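RagB/SusD domain protein (Flavobacterium johnsoniae, PDB 5J90) binds chitin as a SusD-like protein, probably a cell-surface lipoprotein that captures the polysaccharide for uptake in a chitin utilization system. Local coordinates at residues 40-43 with 47-50; 156-161 with 212-217; 342-347 with 351-356. One frame throughout, in Å; residues are numbered along the deposited sequence.

Contact 1. Residues 40-43 with 47-50; sequences IQVL and WVYQ
Q41 and V42, in the loop that leads into helix 46-54, lie against V48 and Y49 on that helix, a local loop-on-helix contact buried within the SusD-like fold, whose regular structure is nearly all helix. Following the loop, Q41 comes first. Its CG stands anti to the carbonyl carbon (chi1 -69°) and the chain runs out extended from there, which lays it alongside the Y49 side chain, both pointing the same way. CD comes within 3.9 Å of Y49 CE1, and the amide plane is turned 68° from the ring, so the two groups are not stacked. I255 and I258 of helix 255-261 also pack on Y49. At the polar ends, Q41 NE2 and Y49 OH stay 3.8 Å apart and are joined by a water instead. That water accepts from Q41 NE2 at 3.0 Å and donates to Y49 OH at 2.8 Å. The phenol has a further hydrogen bond to D58 OD2, so its oxygen is held from two directions, while Q41 NE2 also makes a weak hydrogen bond to Q53 OE1.

V42 is next, and its CA lies 5.1 Å from that of Y49. Its backbone N is tied to Q52 OE1 one turn further along the same helix, another tie between the loop and this helix. CG1, anti to the backbone N, is the branch that meets the matching methyl of V48, CG1 to CG1 at 3.6 Å; the two side chains cross obliquely in a small apolar patch. The carbonyl of V42 is less comfortable: this buried oxygen has no hydrogen-bonding partner in the model, and V42 O instead sits near the plane of the Y49 ring, at its edge, 3.2 Å from Y49 CB.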
ATOM      1  N   ILE A  40       3.696  -3.063  28.671  1.00 10.56           N
ATOM      2  CA  ILE A  40       3.349  -3.527  27.326  1.00 10.75           C
ATOM      3  C   ILE A  40       1.849  -3.316  27.168  1.00  9.63           C
ATOM      4  O   ILE A  40       1.394  -2.608  26.263  1.00  9.92           O
ATOM      5  CB  ILE A  40       3.754  -4.991  27.106  1.00 10.20           C
ATOM      6  CG1 ILE A  40       5.276  -5.113  27.192  1.00 11.58           C
ATOM      7  CG2 ILE A  40       3.225  -5.515  25.762  1.00  9.82           C
ATOM      8  CD1 ILE A  40       5.751  -6.516  27.491  1.00 14.12           C
ATOM      9  N   GLN A  41       1.077  -3.919  28.071  1.00 10.92           N
ATOM     10  CA  GLN A  41      -0.243  -3.411  28.412  1.00 10.28           C
ATOM     11  C   GLN A  41      -0.096  -2.720  29.755  1.00 10.56           C
ATOM     12  O   GLN A  41       0.412  -3.317  30.707  1.00 13.65           O
ATOM     13  CB  GLN A  41      -1.269  -4.539  28.514  1.00 10.80           C
ATOM     14  CG  GLN A  41      -1.568  -5.163  27.176  1.00 11.26           C
ATOM     15  CD  GLN A  41      -2.736  -6.115  27.237  1.00 11.20           C
ATOM     16  OE1 GLN A  41      -3.032  -6.699  28.283  1.00 13.34           O
ATOM     17  NE2 GLN A  41      -3.422  -6.275  26.117  1.00 11.87           N
ATOM     18  N   VAL A  42      -0.506  -1.461  29.842  1.00 10.65           N
ATOM     19  CA  VAL A  42      -0.355  -0.733  31.100  1.00 10.91           C
ATOM     20  C   VAL A  42      -1.242  -1.346  32.176  1.00 11.28           C
ATOM     21  O   VAL A  42      -2.466  -1.334  32.071  1.00 13.00           O
ATOM     22  CB  VAL A  42      -0.654   0.763  30.932  1.00 10.31           C
ATOM     23  CG1 VAL A  42      -0.639   1.458  32.293  1.00 12.41           C
ATOM     24  CG2 VAL A  42       0.364   1.390  29.987  1.00 11.62           C
ATOM     25  N   LEU A  43      -0.617  -1.909  33.205  1.00 11.21           N
ATOM     26  CA  LEU A  43      -1.374  -2.647  34.204  1.00 13.91           C
ATOM     27  C   LEU A  43      -2.039  -1.729  35.214  1.00 15.76           C
ATOM     28  O   LEU A  43      -3.105  -2.057  35.747  1.00 17.63           O
ATOM     29  CB  LEU A  43      -0.480  -3.672  34.901  1.00 13.65           C
ATOM     30  CG  LEU A  43       0.075  -4.759  33.984  1.00 12.46           C
ATOM     31  CD1 LEU A  43       0.826  -5.801  34.800  1.00 14.40           C
ATOM     32  CD2 LEU A  43      -1.022  -5.408  33.148  1.00 13.35           C
ATOM     33  N   TRP A  47      -7.363   3.310  34.417  1.00 13.90           N
ATOM     34  CA  TRP A  47      -7.832   4.321  33.482  1.00 12.29           C
ATOM     35  C   TRP A  47      -6.835   4.541  32.351  1.00 10.85           C
ATOM     36  O   TRP A  47      -7.224   4.920  31.248  1.00 13.41           O
ATOM     37  CB  TRP A  47      -8.209   5.643  34.189  1.00 12.47           C
ATOM     38  CG  TRP A  47      -7.079   6.404  34.832  1.00 14.23           C
ATOM     39  CD1 TRP A  47      -6.690   6.355  36.144  1.00 18.00           C
ATOM     40  CD2 TRP A  47      -6.222   7.357  34.199  1.00 15.26           C
ATOM     41  NE1 TRP A  47      -5.630   7.205  36.353  1.00 18.43           N
ATOM     42  CE2 TRP A  47      -5.325   7.833  35.179  1.00 17.09           C
ATOM     43  CE3 TRP A  47      -6.123   7.853  32.895  1.00 19.08           C
ATOM     44  CZ2 TRP A  47      -4.341   8.784  34.894  1.00 23.94           C
ATOM     45  CZ3 TRP A  47      -5.139   8.791  32.610  1.00 23.69           C
ATOM     46  CH2 TRP A  47      -4.266   9.249  33.608  1.00 25.46           C
ATOM     47  N   VAL A  48      -5.552   4.300  32.616  1.00 12.47           N
ATOM     48  CA  VAL A  48      -4.558   4.398  31.551  1.00 11.40           C
ATOM     49  C   VAL A  48      -4.699   3.232  30.567  1.00 11.80           C
ATOM     50  O   VAL A  48      -4.658   3.455  29.359  1.00 11.46           O
ATOM     51  CB  VAL A  48      -3.112   4.523  32.072  1.00 11.51           C
ATOM     52  CG1 VAL A  48      -2.128   4.489  30.909  1.00 12.64           C
ATOM     53  CG2 VAL A  48      -2.942   5.830  32.863  1.00 16.59           C
ATOM     54  N   TYR A  49      -4.875   2.000  31.053  1.00 11.11           N
ATOM     55  CA  TYR A  49      -5.131   0.891  30.126  1.00 10.16           C
ATOM     56  C   TYR A  49      -6.340   1.187  29.237  1.00  9.33           C
ATOM     57  O   TYR A  49      -6.334   0.905  28.030  1.00  9.44           O
ATOM     58  CB  TYR A  49      -5.324  -0.465  30.842  1.00  9.52           C
ATOM     59  CG  TYR A  49      -5.663  -1.519  29.807  1.00 10.20           C
ATOM     60  CD1 TYR A  49      -4.659  -2.168  29.106  1.00 10.74           C
ATOM     61  CD2 TYR A  49      -6.979  -1.781  29.452  1.00 10.73           C
ATOM     62  CE1 TYR A  49      -4.955  -3.084  28.110  1.00 10.03           C
ATOM     63  CE2 TYR A  49      -7.286  -2.689  28.457  1.00  9.12           C
ATOM     64  CZ  TYR A  49      -6.266  -3.339  27.787  1.00  9.17           C
ATOM     65  OH  TYR A  49      -6.577  -4.236  26.782  1.00 10.72           O
ATOM     66  N   GLN A  50      -7.394   1.734  29.832  1.00  9.11           N
ATOM     67  CA  GLN A  50      -8.600   2.027  29.085  1.00  9.67           C
ATOM     68  C   GLN A  50      -8.281   2.904  27.869  1.00  9.87           C
ATOM     69  O   GLN A  50      -8.868   2.718  26.807  1.00 10.46           O
ATOM     70  CB  GLN A  50      -9.630   2.715  29.991  1.00 10.54           C
ATOM     71  CG  GLN A  50     -10.994   2.866  29.357  1.00 12.90           C
ATOM     72  CD  GLN A  50     -11.988   3.538  30.275  1.00 14.04           C
ATOM     73  OE1 GLN A  50     -11.628   4.412  31.069  1.00 15.16           O
ATOM     74  NE2 GLN A  50     -13.244   3.143  30.166  1.00 13.60           N
TER
HETATM   75  O   HOH W   1      -6.322  -6.962  26.339  1.00 10.90           O

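Contact 2. Residues 156-161 with 212-217; sequences EVYTQM and MRIVKV
Y158 swings its ring off the helix with chi1 at -96°, well away from a staggered value, while R213 sends CG anti to its own backbone N (chi1 -173°) and then bends at chi2 and chi3; together these turns lay the phenol oxygen across the bent arginine chain. Y158 OH comes within 3.5 Å of R213 CG and 3.6 Å of R213 NE, with the two side chains crossing at about a right angle. The ring and guanidinium planes are steeply inclined, 77° apart, and Y158 OH approaches the guanidinium obliquely.

The polar ends are satisfied outside the contact: Y158 OH by a hydrogen bond to D132 OD1, R213 NH1 by salt bridges to E434 OE1 and D132 OD2, which makes D132 a partner of both. Further down the ring, I214 offers its CG2 methyl at 3.6 Å from Y158 CD2, and the two side chains run antiparallel where they pass. M161, one turn on in the tyrosine's own helix, puts its CE over the centre of one ring face, 3.6 Å above the plane. Replacing Y158 with an alanine would probably leave D132 OD1 without its phenol partner and open a gap beside I214 and M161.

I214 is the first residue to leave helical geometry after helix 196-213, and the contact sets that helix end against the side of helix 154-177. Helix 113-134, which carries D132, packs on both Y158 and R213; helix 432-442 flanks the arginine, and helix 219-231 lies against I214.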
ATOM      1  N   GLU A 156      11.714  -0.178   7.697  1.00  8.71           N
ATOM      2  CA  GLU A 156      12.974  -0.154   8.435  1.00  9.49           C
ATOM      3  C   GLU A 156      12.829  -0.729   9.839  1.00  9.06           C
ATOM      4  O   GLU A 156      13.706  -1.468  10.304  1.00 10.28           O
ATOM      5  CB  GLU A 156      13.504   1.284   8.533  1.00  9.37           C
ATOM      6  CG  GLU A 156      14.063   1.810   7.217  1.00 10.43           C
ATOM      7  CD  GLU A 156      14.156   3.333   7.173  1.00 13.79           C
ATOM      8  OE1 GLU A 156      13.733   4.041   8.125  1.00 12.26           O
ATOM      9  OE2 GLU A 156      14.667   3.839   6.150  1.00 19.43           O
ATOM     10  N   VAL A 157      11.737  -0.386  10.519  1.00  8.63           N
ATOM     11  CA  VAL A 157      11.523  -0.898  11.875  1.00  8.36           C
ATOM     12  C   VAL A 157      11.424  -2.423  11.875  1.00  8.23           C
ATOM     13  O   VAL A 157      12.046  -3.095  12.704  1.00  8.85           O
ATOM     14  CB  VAL A 157      10.297  -0.255  12.557  1.00  8.20           C
ATOM     15  CG1 VAL A 157      10.072  -0.876  13.933  1.00  9.68           C
ATOM     16  CG2 VAL A 157      10.493   1.259  12.683  1.00  9.73           C
ATOM     17  N   TYR A 158      10.660  -2.976  10.939  1.00  7.77           N
ATOM     18  CA  TYR A 158      10.531  -4.433  10.853  1.00  8.02           C
ATOM     19  C   TYR A 158      11.883  -5.115  10.614  1.00  8.59           C
ATOM     20  O   TYR A 158      12.206  -6.107  11.273  1.00  8.53           O
ATOM     21  CB  TYR A 158       9.468  -4.846   9.816  1.00  8.04           C
ATOM     22  CG  TYR A 158       8.122  -5.100  10.471  1.00  7.46           C
ATOM     23  CD1 TYR A 158       7.334  -4.043  10.922  1.00  7.38           C
ATOM     24  CD2 TYR A 158       7.666  -6.399  10.704  1.00  8.25           C
ATOM     25  CE1 TYR A 158       6.122  -4.271  11.558  1.00  7.83           C
ATOM     26  CE2 TYR A 158       6.455  -6.639  11.338  1.00  8.16           C
ATOM     27  CZ  TYR A 158       5.693  -5.576  11.777  1.00  7.84           C
ATOM     28  OH  TYR A 158       4.497  -5.847  12.416  1.00  8.05           O
ATOM     29  N   THR A 159      12.693  -4.584   9.705  1.00  8.63           N
ATOM     30  CA  THR A 159      14.029  -5.138   9.487  1.00  8.65           C
ATOM     31  C   THR A 159      14.855  -5.107  10.770  1.00  8.14           C
ATOM     32  O   THR A 159      15.506  -6.096  11.129  1.00  9.37           O
ATOM     33  CB  THR A 159      14.739  -4.385   8.352  1.00  9.28           C
ATOM     34  OG1 THR A 159      14.088  -4.713   7.122  1.00 12.21           O
ATOM     35  CG2 THR A 159      16.210  -4.770   8.241  1.00 11.34           C
ATOM     36  N   GLN A 160      14.814  -3.982  11.478  1.00  8.24           N
ATOM     37  CA  GLN A 160      15.544  -3.885  12.742  1.00  8.87           C
ATOM     38  C   GLN A 160      15.055  -4.877  13.803  1.00  8.63           C
ATOM     39  O   GLN A 160      15.862  -5.486  14.509  1.00  9.70           O
ATOM     40  CB  GLN A 160      15.484  -2.461  13.283  1.00  9.95           C
ATOM     41  CG  GLN A 160      16.199  -1.435  12.451  1.00 16.83           C
ATOM     42  CD  GLN A 160      15.971  -0.039  12.977  1.00 19.39           C
ATOM     43  OE1 GLN A 160      16.584   0.359  13.974  1.00 17.79           O
ATOM     44  NE2 GLN A 160      15.063   0.710  12.331  1.00 14.40           N
ATOM     45  N   MET A 161      13.738  -5.047  13.916  1.00  8.31           N
ATOM     46  CA  MET A 161      13.182  -5.978  14.892  1.00  8.63           C
ATOM     47  C   MET A 161      13.614  -7.414  14.601  1.00  7.39           C
ATOM     48  O   MET A 161      13.976  -8.152  15.519  1.00  8.97           O
ATOM     49  CB  MET A 161      11.658  -5.849  14.977  1.00  8.16           C
ATOM     50  CG  MET A 161      11.200  -4.509  15.555  1.00  8.78           C
ATOM     51  SD  MET A 161       9.431  -4.408  15.867  1.00  9.67           S
ATOM     52  CE  MET A 161       8.702  -4.718  14.253  1.00 11.96           C
ATOM     53  N   MET A 212       4.525 -13.333   9.451  1.00  7.28           N
ATOM     54  CA  MET A 212       3.236 -13.464   8.795  1.00  6.10           C
ATOM     55  C   MET A 212       2.605 -12.094   8.570  1.00  7.90           C
ATOM     56  O   MET A 212       1.914 -11.883   7.571  1.00  8.21           O
ATOM     57  CB  MET A 212       2.294 -14.383   9.586  1.00  8.99           C
ATOM     58  CG  MET A 212       1.216 -15.027   8.719  1.00  8.55           C
ATOM     59  SD  MET A 212       1.885 -16.171   7.473  1.00 10.70           S
ATOM     60  CE  MET A 212       2.526 -17.461   8.542  1.00 12.81           C
ATOM     61  N   ARG A 213       2.851 -11.156   9.484  1.00  7.94           N
ATOM     62  CA  ARG A 213       2.325  -9.802   9.320  1.00  6.45           C
ATOM     63  C   ARG A 213       2.684  -9.197   7.971  1.00  6.54           C
ATOM     64  O   ARG A 213       1.878  -8.463   7.393  1.00  8.04           O
ATOM     65  CB  ARG A 213       2.844  -8.873  10.426  1.00  8.05           C
ATOM     66  CG  ARG A 213       2.194  -7.488  10.405  1.00  7.60           C
ATOM     67  CD  ARG A 213       0.914  -7.458  11.248  1.00  9.52           C
ATOM     68  NE  ARG A 213       1.251  -7.379  12.671  1.00  7.96           N
ATOM     69  CZ  ARG A 213       0.852  -8.235  13.609  1.00  7.88           C
ATOM     70  NH1 ARG A 213       1.254  -8.056  14.860  1.00  9.12           N
ATOM     71  NH2 ARG A 213       0.054  -9.265  13.324  1.00  9.40           N
ATOM     72  N   ILE A 214       3.893  -9.485   7.497  1.00  6.82           N
ATOM     73  CA  ILE A 214       4.400  -8.811   6.301  1.00  7.18           C
ATOM     74  C   ILE A 214       4.234  -9.637   5.025  1.00  7.53           C
ATOM     75  O   ILE A 214       4.806  -9.296   3.989  1.00  9.01           O
ATOM     76  CB  ILE A 214       5.871  -8.355   6.481  1.00  7.64           C
ATOM     77  CG1 ILE A 214       6.830  -9.547   6.578  1.00  9.03           C
ATOM     78  CG2 ILE A 214       5.987  -7.456   7.712  1.00  8.76           C
ATOM     79  CD1 ILE A 214       8.300  -9.152   6.487  1.00  9.95           C
ATOM     80  N   VAL A 215       3.421 -10.689   5.072  1.00  7.31           N
ATOM     81  CA  VAL A 215       3.329 -11.581   3.909  1.00  8.39           C
ATOM     82  C   VAL A 215       2.749 -10.924   2.646  1.00  8.99           C
ATOM     83  O   VAL A 215       3.072 -11.354   1.531  1.00  9.18           O
ATOM     84  CB  VAL A 215       2.576 -12.889   4.264  1.00  8.82           C
ATOM     85  CG1 VAL A 215       1.084 -12.645   4.431  1.00 10.35           C
ATOM     86  CG2 VAL A 215       2.834 -13.957   3.201  1.00 10.86           C
ATOM     87  N   LYS A 216       1.904  -9.906   2.794  1.00  8.86           N
ATOM     88  CA  LYS A 216       1.353  -9.224   1.615  1.00  9.64           C
ATOM     89  C   LYS A 216       2.321  -8.210   1.025  1.00 10.66           C
ATOM     90  O   LYS A 216       2.345  -8.017  -0.191  1.00 12.60           O
ATOM     91  CB  LYS A 216      -0.011  -8.562   1.908  1.00 10.57           C
ATOM     92  CG  LYS A 216      -1.051  -9.535   2.453  1.00 11.62           C
ATOM     93  CD  LYS A 216      -2.510  -9.155   2.168  1.00 17.86           C
ATOM     94  CE  LYS A 216      -2.876  -7.821   2.741  1.00 17.32           C
ATOM     95  NZ  LYS A 216      -4.365  -7.604   2.622  1.00 11.98           N
ATOM     96  N   VAL A 217       3.113  -7.546   1.859  1.00  9.08           N
ATOM     97  CA  VAL A 217       4.004  -6.501   1.369  1.00 10.46           C
ATOM     98  C   VAL A 217       5.369  -7.061   0.942  1.00 10.93           C
ATOM     99  O   VAL A 217       5.975  -6.580  -0.017  1.00 11.50           O
ATOM    100  CB  VAL A 217       4.153  -5.352   2.414  1.00  9.43           C
ATOM    101  CG1 VAL A 217       4.914  -5.819   3.646  1.00 10.30           C
ATOM    102  CG2 VAL A 217       4.839  -4.140   1.795  1.00 11.98           C
TER

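Contact 3. Residues 342-347 with 351-356; sequences GALRGW and GTAQEL
A343 and A353 meet with almost no side chain between them: their CA atoms are 5.1 Å apart, and the methyl of A343 rests on the backbone of the next helix's first turn. A343 CB is 3.6 Å from A353 N and 4.1 Å from A353 CB, and the end of one helix sits close against the start of the next. L344 widens the patch. Its CB does not point straight across, but CG sits anti to the carbonyl carbon (chi1 -87°), and the branch ending in CD2 reaches back to A353 CB at 3.8 Å. L356 adds its CD1 methyl more loosely beside A343 CB, and the same leucine also packs on Y336, R339 and A340 of helix 332-344.

The arrangement is that of two successive helices joined by a short loop, consistent with the TPR-like helical framework of the SusD family, with both helix ends closed by recognised motifs. Helix 332-344 finishes in a Schellman motif, where G346 has positive phi (85°) and its N bonds back to A343 O, while W347 N reaches G342 O. W347, just after the Schellman glycine, packs on helix 219-231. Helix 353-368 opens with a capping box: E355 N donates to T352 OG1 at 3.1 Å, and T352 N returns a bond to E355 OE1 at 3.0 Å. The second is nearly straight, at 169°, but meets the carboxylate from above its plane rather than within it.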
ATOM      1  N   GLY A 342       1.046 -20.660   7.509  1.00  8.78           N
ATOM      2  CA  GLY A 342       2.294 -20.904   6.807  1.00  9.52           C
ATOM      3  C   GLY A 342       2.214 -22.152   5.944  1.00  9.63           C
ATOM      4  O   GLY A 342       2.726 -22.173   4.816  1.00 10.01           O
ATOM      5  N   ALA A 343       1.566 -23.193   6.460  1.00  9.31           N
ATOM      6  CA  ALA A 343       1.422 -24.439   5.704  1.00  9.70           C
ATOM      7  C   ALA A 343       0.520 -24.214   4.484  1.00 11.43           C
ATOM      8  O   ALA A 343       0.796 -24.736   3.395  1.00 10.97           O
ATOM      9  CB  ALA A 343       0.864 -25.529   6.597  1.00 11.25           C
ATOM     10  N   LEU A 344      -0.543 -23.430   4.639  1.00 10.27           N
ATOM     11  CA  LEU A 344      -1.373 -23.059   3.493  1.00 12.02           C
ATOM     12  C   LEU A 344      -0.548 -22.419   2.392  1.00 12.65           C
ATOM     13  O   LEU A 344      -0.834 -22.588   1.202  1.00 14.89           O
ATOM     14  CB  LEU A 344      -2.434 -22.045   3.907  1.00 16.14           C
ATOM     15  CG  LEU A 344      -3.780 -22.465   4.467  1.00 17.05           C
ATOM     16  CD1 LEU A 344      -4.723 -21.267   4.380  1.00 14.08           C
ATOM     17  CD2 LEU A 344      -4.350 -23.674   3.715  1.00 20.44           C
ATOM     18  N   ARG A 345       0.469 -21.663   2.794  1.00 10.89           N
ATOM     19  CA  ARG A 345       1.334 -20.952   1.864  1.00 12.17           C
ATOM     20  C   ARG A 345       2.483 -21.810   1.332  1.00 11.31           C
ATOM     21  O   ARG A 345       3.280 -21.357   0.511  1.00 12.87           O
ATOM     22  CB  ARG A 345       1.864 -19.668   2.518  1.00 10.13           C
ATOM     23  CG  ARG A 345       0.737 -18.722   2.909  1.00  9.90           C
ATOM     24  CD  ARG A 345       1.251 -17.410   3.514  1.00  9.48           C
ATOM     25  NE  ARG A 345       0.122 -16.580   3.926  1.00  9.21           N
ATOM     26  CZ  ARG A 345      -0.613 -15.854   3.087  1.00  9.83           C
ATOM     27  NH1 ARG A 345      -0.326 -15.819   1.793  1.00 11.19           N
ATOM     28  NH2 ARG A 345      -1.643 -15.166   3.538  1.00  9.66           N
ATOM     29  N   GLY A 346       2.561 -23.059   1.787  1.00 10.56           N
ATOM     30  CA  GLY A 346       3.586 -23.974   1.306  1.00 12.02           C
ATOM     31  C   GLY A 346       4.918 -23.876   2.032  1.00 11.89           C
ATOM     32  O   GLY A 346       5.933 -24.392   1.568  1.00 13.21           O
ATOM     33  N   TRP A 347       4.929 -23.206   3.182  1.00  9.55           N
ATOM     34  CA  TRP A 347       6.171 -22.988   3.914  1.00  9.75           C
ATOM     35  C   TRP A 347       6.528 -24.147   4.844  1.00  9.25           C
ATOM     36  O   TRP A 347       5.664 -24.952   5.198  1.00 10.69           O
ATOM     37  CB  TRP A 347       6.071 -21.703   4.738  1.00 10.34           C
ATOM     38  CG  TRP A 347       5.829 -20.459   3.941  1.00 10.88           C
ATOM     39  CD1 TRP A 347       5.871 -20.313   2.580  1.00 12.62           C
ATOM     40  CD2 TRP A 347       5.503 -19.173   4.473  1.00 10.21           C
ATOM     41  NE1 TRP A 347       5.602 -19.006   2.236  1.00 12.86           N
ATOM     42  CE2 TRP A 347       5.369 -18.289   3.381  1.00 11.18           C
ATOM     43  CE3 TRP A 347       5.317 -18.680   5.772  1.00 10.22           C
ATOM     44  CZ2 TRP A 347       5.051 -16.939   3.551  1.00 11.75           C
ATOM     45  CZ3 TRP A 347       5.007 -17.333   5.933  1.00  9.70           C
ATOM     46  CH2 TRP A 347       4.868 -16.488   4.831  1.00 10.47           C
ATOM     47  N   GLY A 351       4.003 -29.977   9.709  1.00 15.66           N
ATOM     48  CA  GLY A 351       2.617 -30.369   9.774  1.00 14.58           C
ATOM     49  C   GLY A 351       1.829 -29.852   8.592  1.00 12.01           C
ATOM     50  O   GLY A 351       2.264 -28.943   7.866  1.00 12.56           O
ATOM     51  N   THR A 352       0.656 -30.438   8.402  1.00 12.00           N
ATOM     52  CA  THR A 352      -0.273 -29.957   7.393  1.00 11.55           C
ATOM     53  C   THR A 352      -1.116 -28.822   7.972  1.00 10.57           C
ATOM     54  O   THR A 352      -1.264 -28.704   9.191  1.00 10.88           O
ATOM     55  CB  THR A 352      -1.227 -31.069   6.924  1.00 12.20           C
ATOM     56  OG1 THR A 352      -2.051 -31.474   8.020  1.00 11.91           O
ATOM     57  CG2 THR A 352      -0.445 -32.274   6.388  1.00 14.96           C
ATOM     58  N   ALA A 353      -1.691 -28.004   7.101  1.00  9.98           N
ATOM     59  CA  ALA A 353      -2.581 -26.940   7.562  1.00 10.53           C
ATOM     60  C   ALA A 353      -3.705 -27.486   8.446  1.00  9.83           C
ATOM     61  O   ALA A 353      -4.017 -26.907   9.493  1.00 10.98           O
ATOM     62  CB  ALA A 353      -3.148 -26.167   6.380  1.00 11.70           C
ATOM     63  N   GLN A 354      -4.303 -28.608   8.045  1.00 11.05           N
ATOM     64  CA  GLN A 354      -5.399 -29.167   8.837  1.00 13.10           C
ATOM     65  C   GLN A 354      -4.931 -29.612  10.220  1.00 10.09           C
ATOM     66  O   GLN A 354      -5.591 -29.305  11.219  1.00 11.37           O
ATOM     67  CB  GLN A 354      -6.120 -30.330   8.147  1.00 15.25           C
ATOM     68  CG  GLN A 354      -7.339 -30.789   8.980  1.00 17.16           C
ATOM     69  CD  GLN A 354      -8.067 -32.000   8.422  1.00 23.25           C
ATOM     70  OE1 GLN A 354      -7.719 -32.528   7.367  1.00 22.27           O
ATOM     71  NE2 GLN A 354      -9.087 -32.452   9.144  1.00 22.08           N
ATOM     72  N   GLU A 355      -3.794 -30.305  10.279  1.00 11.79           N
ATOM     73  CA  GLU A 355      -3.274 -30.805  11.557  1.00 11.86           C
ATOM     74  C   GLU A 355      -3.003 -29.654  12.514  1.00 10.74           C
ATOM     75  O   GLU A 355      -3.317 -29.721  13.708  1.00 11.09           O
ATOM     76  CB  GLU A 355      -1.968 -31.583  11.353  1.00 14.68           C
ATOM     77  CG  GLU A 355      -2.091 -32.929  10.653  1.00 19.74           C
ATOM     78  CD  GLU A 355      -0.731 -33.544  10.341  1.00 24.67           C
ATOM     79  OE1 GLU A 355       0.270 -32.794  10.212  1.00 20.81           O
ATOM     80  OE2 GLU A 355      -0.661 -34.789  10.225  1.00 28.73           O
ATOM     81  N   LEU A 356      -2.404 -28.590  11.985  1.00 10.12           N
ATOM     82  CA  LEU A 356      -1.995 -27.446  12.790  1.00  9.72           C
ATOM     83  C   LEU A 356      -3.205 -26.643  13.265  1.00  9.83           C
ATOM     84  O   LEU A 356      -3.257 -26.215  14.421  1.00  9.88           O
ATOM     85  CB  LEU A 356      -1.022 -26.581  11.987  1.00  9.39           C
ATOM     86  CG  LEU A 356       0.323 -27.279  11.775  1.00  9.97           C
ATOM     87  CD1 LEU A 356       1.099 -26.619  10.641  1.00 10.44           C
ATOM     88  CD2 LEU A 356       1.145 -27.278  13.056  1.00 11.28           C
TER

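How the contacts relate
The three contacts follow one another along the chain, each closing before the next opens, so none nests or crosses. Contact 1 closes a very short loop near the N terminus, pinning the approach to helix 46-54. Contact 2 has the longest span, bringing helix 154-177 to the end of helix 196-213 after some fifty mostly helical residues. Contact 3 again closes a tight turn, between helices 332-344 and 353-368. Contacts 2 and 3 touch directly: M212 CE packs 3.6 Å from W347 CZ3, and V215 also meets W347 and R345. Contact 1 stands apart, its nearest atoms about 11 Å from contact 2, and lies across the chain's centre from contact 3.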